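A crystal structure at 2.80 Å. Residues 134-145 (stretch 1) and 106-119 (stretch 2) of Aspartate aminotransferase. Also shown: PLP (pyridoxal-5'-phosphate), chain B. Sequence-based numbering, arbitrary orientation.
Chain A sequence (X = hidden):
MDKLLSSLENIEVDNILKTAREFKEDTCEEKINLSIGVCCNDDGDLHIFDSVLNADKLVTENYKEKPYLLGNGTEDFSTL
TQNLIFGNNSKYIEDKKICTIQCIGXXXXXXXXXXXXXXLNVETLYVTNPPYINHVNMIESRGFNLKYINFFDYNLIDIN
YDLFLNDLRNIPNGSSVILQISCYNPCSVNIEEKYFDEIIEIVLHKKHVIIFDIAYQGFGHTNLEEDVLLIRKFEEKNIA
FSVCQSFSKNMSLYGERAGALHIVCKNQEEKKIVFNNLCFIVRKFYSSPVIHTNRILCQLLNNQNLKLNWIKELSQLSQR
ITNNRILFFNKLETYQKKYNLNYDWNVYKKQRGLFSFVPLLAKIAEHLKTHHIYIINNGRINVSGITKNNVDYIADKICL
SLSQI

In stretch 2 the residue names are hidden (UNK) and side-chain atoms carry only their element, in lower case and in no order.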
ATOM      1  N   ASN A 134     -13.903  11.131  -1.364  1.00 54.04           N
ATOM      2  CA  ASN A 134     -13.018  10.213  -2.083  1.00 53.32           C
ATOM      3  C   ASN A 134     -13.775   9.113  -2.835  1.00 52.77           C
ATOM      4  O   ASN A 134     -13.455   8.843  -3.999  1.00 53.60           O
ATOM      5  CB  ASN A 134     -11.873   9.665  -1.222  1.00 52.99           C
ATOM      6  CG  ASN A 134     -10.503   9.806  -1.910  1.00 54.96           C
ATOM      7  OD1 ASN A 134      -9.449   9.882  -1.253  1.00 57.91           O
ATOM      8  ND2 ASN A 134     -10.518   9.878  -3.237  1.00 56.10           N
ATOM      9  N   HIS A 135     -14.807   8.524  -2.240  1.00 51.53           N
ATOM     10  CA  HIS A 135     -15.623   7.606  -3.010  1.00 51.69           C
ATOM     11  C   HIS A 135     -15.848   8.158  -4.421  1.00 51.99           C
ATOM     12  O   HIS A 135     -15.624   7.452  -5.410  1.00 52.40           O
ATOM     13  CB  HIS A 135     -16.986   7.337  -2.355  1.00 52.61           C
ATOM     14  CG  HIS A 135     -16.924   6.537  -1.085  1.00 53.89           C
ATOM     15  ND1 HIS A 135     -15.771   5.929  -0.630  1.00 55.23           N
ATOM     16  CD2 HIS A 135     -17.889   6.228  -0.188  1.00 55.12           C
ATOM     17  CE1 HIS A 135     -16.022   5.300   0.504  1.00 53.99           C
ATOM     18  NE2 HIS A 135     -17.300   5.465   0.793  1.00 55.28           N
ATOM     19  N   VAL A 136     -16.278   9.417  -4.530  1.00 52.04           N
ATOM     20  CA  VAL A 136     -16.508  10.004  -5.851  1.00 52.29           C
ATOM     21  C   VAL A 136     -15.256   9.838  -6.694  1.00 52.23           C
ATOM     22  O   VAL A 136     -15.331   9.241  -7.778  1.00 52.77           O
ATOM     23  CB  VAL A 136     -16.920  11.485  -5.823  1.00 52.83           C
ATOM     24  CG1 VAL A 136     -17.097  11.994  -7.217  1.00 53.65           C
ATOM     25  CG2 VAL A 136     -18.215  11.671  -5.077  1.00 53.61           C
ATOM     26  N   ASN A 137     -14.117  10.327  -6.187  1.00 51.51           N
ATOM     27  CA  ASN A 137     -12.859  10.293  -6.949  1.00 51.53           C
ATOM     28  C   ASN A 137     -12.432   8.872  -7.306  1.00 50.55           C
ATOM     29  O   ASN A 137     -12.069   8.584  -8.441  1.00 50.27           O
ATOM     30  CB  ASN A 137     -11.714  11.003  -6.201  1.00 51.54           C
ATOM     31  CG  ASN A 137     -10.457  11.197  -7.082  1.00 52.48           C
ATOM     32  OD1 ASN A 137     -10.466  11.984  -8.031  1.00 56.25           O
ATOM     33  ND2 ASN A 137      -9.391  10.480  -6.771  1.00 49.92           N
ATOM     34  N   MET A 138     -12.489   7.993  -6.323  1.00 49.79           N
ATOM     35  CA  MET A 138     -12.050   6.623  -6.517  1.00 50.35           C
ATOM     36  C   MET A 138     -12.920   5.874  -7.535  1.00 50.91           C
ATOM     37  O   MET A 138     -12.404   5.149  -8.384  1.00 51.27           O
ATOM     38  CB  MET A 138     -12.053   5.870  -5.200  1.00 49.85           C
ATOM     39  CG  MET A 138     -11.119   6.392  -4.155  1.00 51.15           C
ATOM     40  SD  MET A 138     -10.875   4.967  -3.097  1.00 57.53           S
ATOM     41  CE  MET A 138      -9.176   4.573  -3.458  1.00 58.04           C
ATOM     42  N   ILE A 139     -14.239   6.049  -7.441  1.00 51.21           N
ATOM     43  CA  ILE A 139     -15.155   5.402  -8.364  1.00 51.41           C
ATOM     44  C   ILE A 139     -14.957   5.924  -9.774  1.00 52.54           C
ATOM     45  O   ILE A 139     -14.715   5.148 -10.697  1.00 52.95           O
ATOM     46  CB  ILE A 139     -16.621   5.608  -7.961  1.00 51.38           C
ATOM     47  CG1 ILE A 139     -17.019   4.592  -6.899  1.00 50.30           C
ATOM     48  CG2 ILE A 139     -17.531   5.423  -9.169  1.00 51.63           C
ATOM     49  CD1 ILE A 139     -17.109   5.134  -5.522  1.00 48.76           C
ATOM     50  N   GLU A 140     -15.049   7.244  -9.914  1.00 53.21           N
ATOM     51  CA  GLU A 140     -15.159   7.896 -11.202  1.00 54.46           C
ATOM     52  C   GLU A 140     -13.897   7.743 -11.996  1.00 54.18           C
ATOM     53  O   GLU A 140     -13.916   7.284 -13.138  1.00 55.10           O
ATOM     54  CB  GLU A 140     -15.468   9.371 -11.012  1.00 55.52           C
ATOM     55  CG  GLU A 140     -16.960   9.674 -10.813  1.00 58.54           C
ATOM     56  CD  GLU A 140     -17.325  10.990 -11.463  1.00 62.74           C
ATOM     57  OE1 GLU A 140     -16.873  12.031 -10.922  1.00 63.57           O
ATOM     58  OE2 GLU A 140     -18.013  10.976 -12.528  1.00 64.40           O
ATOM     59  N   SER A 141     -12.786   8.108 -11.386  1.00 53.43           N
ATOM     60  CA  SER A 141     -11.506   7.999 -12.074  1.00 53.47           C
ATOM     61  C   SER A 141     -11.131   6.582 -12.522  1.00 53.32           C
ATOM     62  O   SER A 141     -10.044   6.394 -13.048  1.00 54.18           O
ATOM     63  CB  SER A 141     -10.365   8.674 -11.280  1.00 52.91           C
ATOM     64  OG  SER A 141     -10.125   8.057 -10.023  1.00 51.47           O
ATOM     65  N   ARG A 142     -12.009   5.589 -12.349  1.00 53.26           N
ATOM     66  CA  ARG A 142     -11.857   4.321 -13.108  1.00 53.22           C
ATOM     67  C   ARG A 142     -13.030   3.954 -14.001  1.00 54.51           C
ATOM     68  O   ARG A 142     -13.257   2.779 -14.304  1.00 54.66           O
ATOM     69  CB  ARG A 142     -11.366   3.136 -12.265  1.00 52.03           C
ATOM     70  CG  ARG A 142     -12.014   2.929 -10.950  1.00 50.33           C
ATOM     71  CD  ARG A 142     -11.096   2.102 -10.058  1.00 47.51           C
ATOM     72  NE  ARG A 142     -10.347   2.944  -9.139  1.00 47.35           N
ATOM     73  CZ  ARG A 142      -9.465   2.489  -8.249  1.00 48.13           C
ATOM     74  NH1 ARG A 142      -9.195   1.190  -8.161  1.00 47.43           N
ATOM     75  NH2 ARG A 142      -8.833   3.344  -7.456  1.00 47.18           N
ATOM     76  N   GLY A 143     -13.739   4.984 -14.454  1.00 55.91           N
ATOM     77  CA  GLY A 143     -14.778   4.850 -15.473  1.00 58.26           C
ATOM     78  C   GLY A 143     -15.945   3.934 -15.134  1.00 58.84           C
ATOM     79  O   GLY A 143     -16.310   3.064 -15.938  1.00 59.89           O
ATOM     80  N   PHE A 144     -16.499   4.102 -13.934  1.00 57.98           N
ATOM     81  CA  PHE A 144     -17.784   3.530 -13.593  1.00 58.70           C
ATOM     82  C   PHE A 144     -18.774   4.682 -13.786  1.00 60.40           C
ATOM     83  O   PHE A 144     -18.373   5.852 -13.767  1.00 60.36           O
ATOM     84  CB  PHE A 144     -17.837   3.171 -12.111  1.00 57.47           C
ATOM     85  CG  PHE A 144     -17.081   1.925 -11.711  1.00 55.80           C
ATOM     86  CD1 PHE A 144     -17.609   0.663 -11.946  1.00 55.30           C
ATOM     87  CD2 PHE A 144     -15.884   2.023 -10.983  1.00 54.10           C
ATOM     88  CE1 PHE A 144     -16.924  -0.470 -11.528  1.00 54.22           C
ATOM     89  CE2 PHE A 144     -15.191   0.890 -10.560  1.00 51.64           C
ATOM     90  CZ  PHE A 144     -15.704  -0.346 -10.836  1.00 53.58           C
ATOM     91  N   ASN A 145     -20.057   4.363 -13.967  1.00 62.07           N
ATOM     92  CA  ASN A 145     -21.096   5.381 -13.904  1.00 63.60           C
ATOM     93  C   ASN A 145     -21.340   5.577 -12.456  1.00 62.83           C
ATOM     94  O   ASN A 145     -21.508   4.607 -11.739  1.00 62.49           O
ATOM     95  CB  ASN A 145     -22.398   4.906 -14.530  1.00 65.04           C
ATOM     96  CG  ASN A 145     -22.284   4.677 -16.011  1.00 67.73           C
ATOM     97  OD1 ASN A 145     -21.549   5.387 -16.712  1.00 68.10           O
ATOM     98  ND2 ASN A 145     -23.012   3.673 -16.507  1.00 69.60           N
ATOM     99  N   UNK A 106      -8.736   1.775   5.170  1.00 48.90           N
ATOM    100  CA  UNK A 106     -10.047   1.673   4.532  1.00 48.10           C
ATOM    101  C   UNK A 106      -9.995   1.993   3.047  1.00 47.32           C
ATOM    102  O   UNK A 106     -10.578   1.279   2.236  1.00 47.09           O
ATOM    103  N   UNK A 107      -9.275   3.068   2.701  1.00 47.00           N
ATOM    104  CA  UNK A 107      -9.007   3.482   1.300  1.00 45.83           C
ATOM    105  C   UNK A 107      -8.464   2.302   0.534  1.00 45.57           C
ATOM    106  O   UNK A 107      -8.918   1.996  -0.577  1.00 46.06           O
ATOM    107  o   UNK A 107      -8.241   5.673   2.114  1.00 45.15           O
ATOM    108  c   UNK A 107      -7.764   5.146  -0.180  1.00 45.52           C
ATOM    109  c   UNK A 107      -7.918   4.602   1.225  1.00 45.76           C
ATOM    110  N   UNK A 108      -7.480   1.645   1.145  1.00 44.70           N
ATOM    111  CA  UNK A 108      -6.834   0.519   0.530  1.00 44.16           C
ATOM    112  C   UNK A 108      -7.803  -0.614   0.284  1.00 43.88           C
ATOM    113  O   UNK A 108      -7.623  -1.382  -0.639  1.00 44.02           O
ATOM    114  N   UNK A 109      -8.828  -0.741   1.111  1.00 43.74           N
ATOM    115  CA  UNK A 109      -9.748  -1.837   0.900  1.00 44.32           C
ATOM    116  C   UNK A 109     -10.785  -1.425  -0.134  1.00 44.62           C
ATOM    117  O   UNK A 109     -11.167  -2.221  -0.994  1.00 44.91           O
ATOM    118  c   UNK A 109     -10.396  -2.267   2.196  1.00 44.56           C
ATOM    119  N   UNK A 110     -11.216  -0.171  -0.070  1.00 44.85           N
ATOM    120  CA  UNK A 110     -12.206   0.314  -1.017  1.00 45.24           C
ATOM    121  C   UNK A 110     -11.635   0.076  -2.397  1.00 45.31           C
ATOM    122  O   UNK A 110     -12.219  -0.653  -3.204  1.00 46.12           O
ATOM    123  c   UNK A 110     -13.382   2.355  -1.989  1.00 44.60           C
ATOM    124  c   UNK A 110     -12.551   1.814  -0.819  1.00 45.33           C
ATOM    125  c   UNK A 110     -13.310   2.027   0.494  1.00 46.27           C
ATOM    126  c   UNK A 110     -13.093   3.450   1.104  1.00 48.98           C
ATOM    127  N   UNK A 111     -10.467   0.644  -2.657  1.00 44.97           N
ATOM    128  CA  UNK A 111      -9.911   0.535  -4.003  1.00 45.23           C
ATOM    129  C   UNK A 111      -9.695  -0.880  -4.529  1.00 45.24           C
ATOM    130  O   UNK A 111     -10.027  -1.106  -5.680  1.00 46.06           O
ATOM    131  c   UNK A 111      -5.894  -0.883  -5.333  1.00 47.70           C
ATOM    132  c   UNK A 111      -7.403   0.629  -4.200  1.00 45.81           C
ATOM    133  c   UNK A 111      -6.488   0.785  -3.180  1.00 47.25           C
ATOM    134  c   UNK A 111      -5.265   0.113  -3.219  1.00 49.19           C
ATOM    135  c   UNK A 111      -7.092  -0.203  -5.276  1.00 47.03           C
ATOM    136  c   UNK A 111      -8.668   1.387  -4.179  1.00 45.10           C
ATOM    137  c   UNK A 111      -4.972  -0.730  -4.301  1.00 48.82           C
ATOM    138  N   UNK A 112      -9.180  -1.826  -3.732  1.00 44.92           N
ATOM    139  CA  UNK A 112      -9.010  -3.194  -4.265  1.00 45.41           C
ATOM    140  C   UNK A 112     -10.356  -3.758  -4.666  1.00 46.09           C
ATOM    141  O   UNK A 112     -10.463  -4.457  -5.682  1.00 46.86           O
ATOM    142  c   UNK A 112      -6.900  -3.824  -2.947  1.00 45.94           C
ATOM    143  c   UNK A 112      -8.279  -5.627  -4.009  1.00 45.21           C
ATOM    144  c   UNK A 112      -8.322  -4.235  -3.320  1.00 45.68           C
ATOM    145  N   UNK A 113     -11.383  -3.448  -3.874  1.00 45.80           N
ATOM    146  CA  UNK A 113     -12.736  -3.904  -4.183  1.00 46.22           C
ATOM    147  C   UNK A 113     -13.263  -3.308  -5.470  1.00 46.68           C
ATOM    148  O   UNK A 113     -13.940  -3.989  -6.241  1.00 47.47           O
ATOM    149  c   UNK A 113     -15.942  -3.463  -2.107  1.00 46.83           C
ATOM    150  c   UNK A 113     -15.145  -3.923  -3.302  1.00 46.48           C
ATOM    151  c   UNK A 113     -15.323  -5.428  -3.530  1.00 48.01           C
ATOM    152  c   UNK A 113     -13.691  -3.576  -3.054  1.00 45.94           C
ATOM    153  N   UNK A 114     -12.956  -2.040  -5.707  1.00 46.79           N
ATOM    154  CA  UNK A 114     -13.380  -1.423  -6.951  1.00 47.94           C
ATOM    155  C   UNK A 114     -12.615  -2.049  -8.105  1.00 49.11           C
ATOM    156  O   UNK A 114     -13.193  -2.358  -9.148  1.00 49.89           O
ATOM    157  c   UNK A 114     -14.148   0.876  -5.977  1.00 47.06           C
ATOM    158  c   UNK A 114     -15.559   0.866  -6.478  1.00 47.67           C
ATOM    159  c   UNK A 114     -13.671   2.296  -5.874  1.00 48.09           C
ATOM    160  c   UNK A 114     -13.218   0.089  -6.907  1.00 47.71           C
ATOM    161  N   UNK A 115     -11.322  -2.284  -7.909  1.00 49.96           N
ATOM    162  CA  UNK A 115     -10.551  -2.991  -8.929  1.00 51.96           C
ATOM    163  C   UNK A 115     -11.204  -4.343  -9.147  1.00 53.47           C
ATOM    164  O   UNK A 115     -11.231  -4.850 -10.266  1.00 54.00           O
ATOM    165  o   UNK A 115      -7.364  -0.352 -10.291  1.00 59.78           O
ATOM    166  c   UNK A 115      -9.065  -3.152  -8.563  1.00 51.18           C
ATOM    167  c   UNK A 115      -8.219  -1.901  -8.671  1.00 52.26           C
ATOM    168  c   UNK A 115      -8.210  -1.250 -10.060  1.00 57.50           C
ATOM    169  o   UNK A 115      -9.041  -1.600 -10.931  1.00 60.14           O
ATOM    170  N   UNK A 116     -11.755  -4.908  -8.076  1.00 55.10           N
ATOM    171  CA  UNK A 116     -12.370  -6.234  -8.164  1.00 57.99           C
ATOM    172  C   UNK A 116     -13.706  -6.191  -8.881  1.00 59.85           C
ATOM    173  O   UNK A 116     -14.117  -7.173  -9.488  1.00 60.53           O
ATOM    174  c   UNK A 116     -14.393  -8.467  -6.170  1.00 61.13           C
ATOM    175  c   UNK A 116     -12.539  -6.889  -6.785  1.00 57.81           C
ATOM    176  c   UNK A 116     -13.202  -8.238  -6.842  1.00 59.25           C
ATOM    177  c   UNK A 116     -13.235 -10.531  -7.649  1.00 61.43           C
ATOM    178  c   UNK A 116     -15.012  -9.726  -6.224  1.00 63.43           C
ATOM    179  c   UNK A 116     -12.637  -9.276  -7.583  1.00 59.87           C
ATOM    180  c   UNK A 116     -14.425 -10.766  -6.972  1.00 63.36           C
ATOM    181  N   UNK A 117     -14.378  -5.046  -8.796  1.00 61.19           N
ATOM    182  CA  UNK A 117     -15.643  -4.877  -9.474  1.00 63.82           C
ATOM    183  C   UNK A 117     -15.463  -4.668 -10.981  1.00 66.07           C
ATOM    184  O   UNK A 117     -16.275  -5.172 -11.757  1.00 67.64           O
ATOM    185  c   UNK A 117     -16.958  -3.978  -7.361  1.00 63.30           C
ATOM    186  c   UNK A 117     -17.984  -2.955  -6.962  1.00 61.59           C
ATOM    187  c   UNK A 117     -16.495  -3.775  -8.821  1.00 63.20           C
ATOM    188  c   UNK A 117     -17.515  -5.386  -7.082  1.00 65.64           C
ATOM    189  N   UNK A 118     -14.410  -3.960 -11.404  1.00 67.49           N
ATOM    190  CA  UNK A 118     -14.143  -3.793 -12.854  1.00 70.18           C
ATOM    191  C   UNK A 118     -13.920  -5.156 -13.458  1.00 72.01           C
ATOM    192  O   UNK A 118     -14.221  -5.397 -14.619  1.00 73.23           O
ATOM    193  c   UNK A 118     -13.258  -1.569 -13.873  1.00 71.33           C
ATOM    194  c   UNK A 118     -13.789  -0.463 -16.150  1.00 76.39           C
ATOM    195  n   UNK A 118     -15.080   0.266 -15.850  1.00 75.38           N
ATOM    196  c   UNK A 118     -13.556  -1.789 -15.373  1.00 74.87           C
ATOM    197  c   UNK A 118     -12.936  -2.882 -13.141  1.00 69.78           C
ATOM    198  N   UNK A 119     -13.407  -6.045 -12.623  1.00 73.18           N
ATOM    199  CA  UNK A 119     -13.158  -7.419 -12.979  1.00 76.04           C
ATOM    200  C   UNK A 119     -14.394  -8.144 -13.447  1.00 78.06           C
ATOM    201  O   UNK A 119     -14.292  -9.129 -14.162  1.00 79.31           O
ATOM    202  c   UNK A 119     -11.186  -8.515 -11.876  1.00 77.38           C
ATOM    203  s   UNK A 119     -11.136 -10.283 -12.073  1.00 81.23           S
ATOM    204  c   UNK A 119      -9.389 -10.544 -11.759  1.00 81.64           C
ATOM    205  c   UNK A 119     -12.619  -8.134 -11.761  1.00 75.75           C
TER
HETATM  206  N1  PLP B 406     -14.399   5.657   4.452  1.00 59.51           N
HETATM  207  C2  PLP B 406     -14.804   6.746   5.181  1.00 57.07           C
HETATM  208  C2A PLP B 406     -16.253   7.042   5.252  1.00 55.74           C
HETATM  209  C3  PLP B 406     -13.866   7.530   5.835  1.00 58.25           C
HETATM  210  O3  PLP B 406     -14.271   8.609   6.579  1.00 58.49           O
HETATM  211  C4  PLP B 406     -12.510   7.215   5.739  1.00 59.75           C
HETATM  212  C4A PLP B 406     -11.554   8.005   6.580  1.00 62.37           C
HETATM  213  O4A PLP B 406     -11.245   7.580   7.702  1.00 65.22           O
HETATM  214  C5  PLP B 406     -12.083   6.094   5.000  1.00 60.08           C
HETATM  215  C6  PLP B 406     -13.053   5.327   4.351  1.00 60.52           C
HETATM  216  C5A PLP B 406     -10.622   5.671   4.817  1.00 59.02           C
HETATM  217  O4P PLP B 406      -9.837   5.561   5.992  1.00 57.43           O
HETATM  218  P   PLP B 406      -8.243   5.290   5.895  1.00 56.10           P
HETATM  219  O1P PLP B 406      -7.741   4.562   7.110  1.00 55.19           O
HETATM  220  O2P PLP B 406      -7.518   6.609   5.895  1.00 56.20           O
HETATM  221  O3P PLP B 406      -7.989   4.464   4.655  1.00 53.43           O

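Position 106 has no side-chain atoms and is Gly-106; an ideal CB there would be crowded by PLP C5A, at 3.1 Å. Position 107 carries one carbon bearing an oxygen and a carbon. The oxygen lies 2.8 Å from PLP O3P and the terminal carbon 3.6 Å from Met-138 CE: Thr-107, whose OG1 and backbone N (2.7 Å) both donate to O3P. Position 108 again lacks side-chain atoms, hence Gly-108. Position 109 has a single carbon, out of reach of stretch 1, and is Ala-109.

At 110 four carbons fork at the first, one arm being two carbons long. The end of that arm meets the edge of the His-135 ring, and the short arm approaches Met-138. This is Ile-110, with CD1 3.5 Å from His-135 CE1 and CG2 3.8 Å from Met-138 SD. Position 111 shows one carbon followed by a six-carbon ring. Its CB is 3.3 Å from Met-138 CE while the ring leads away, which identifies Phe-111. Position 112 has three carbons forked at the first and points away: Val-112. At 113, four carbons forked at the second, without contact, give Leu-113.

Position 114 has the same fork but points toward stretch 1. One terminal carbon is 4.0 Å from Met-138 CB, the other 4.0 Å from Ile-139 CG1 and 4.1 Å from Phe-144 CE2; it is Leu-114. Three carbons at 115, the third carrying two oxygens, place one oxygen 3.2 Å from Arg-142 NH1. The residue is Glu-115, in a salt bridge resting on charge alone, because OE1 lies well out of the guanidinium plane.

Position 116, one carbon plus a six-carbon ring, points away: Phe-116. Position 117 has four carbons forked at the second, with CB 4.1 Å from Phe-144 CZ, and is Leu-117. Position 118 is a row of four carbons ending in nitrogen, 3.1 Å from Gly-143 O: Lys-118. Position 119, with two carbons, a sulfur and a carbon, unbranched, is Met-119 and makes no contact.

The contact joins two helices whose N-to-C directions differ by 33°, with axes 10.4 Å apart at closest approach. Met-138 is the knob, seated among Thr-107, Ile-110, Phe-111 and Leu-114. Beyond helix 134-140, a type I turn from Glu-140 to Gly-143 brings carbonyls to Lys-118: NZ donates to Gly-143 O and weakly, at 3.5 Å, to Arg-142 O. The same NZ stands over the Phe-144 face, 4.8 Å from the ring centroid and 15° off its normal, a cation-pi arrangement. Apolar packing thus gives way to polar and charged contacts toward the turn, and 652 Å² is buried in all.

Stretch 2, residues 106-119: GTGAIFVLLEFLKM
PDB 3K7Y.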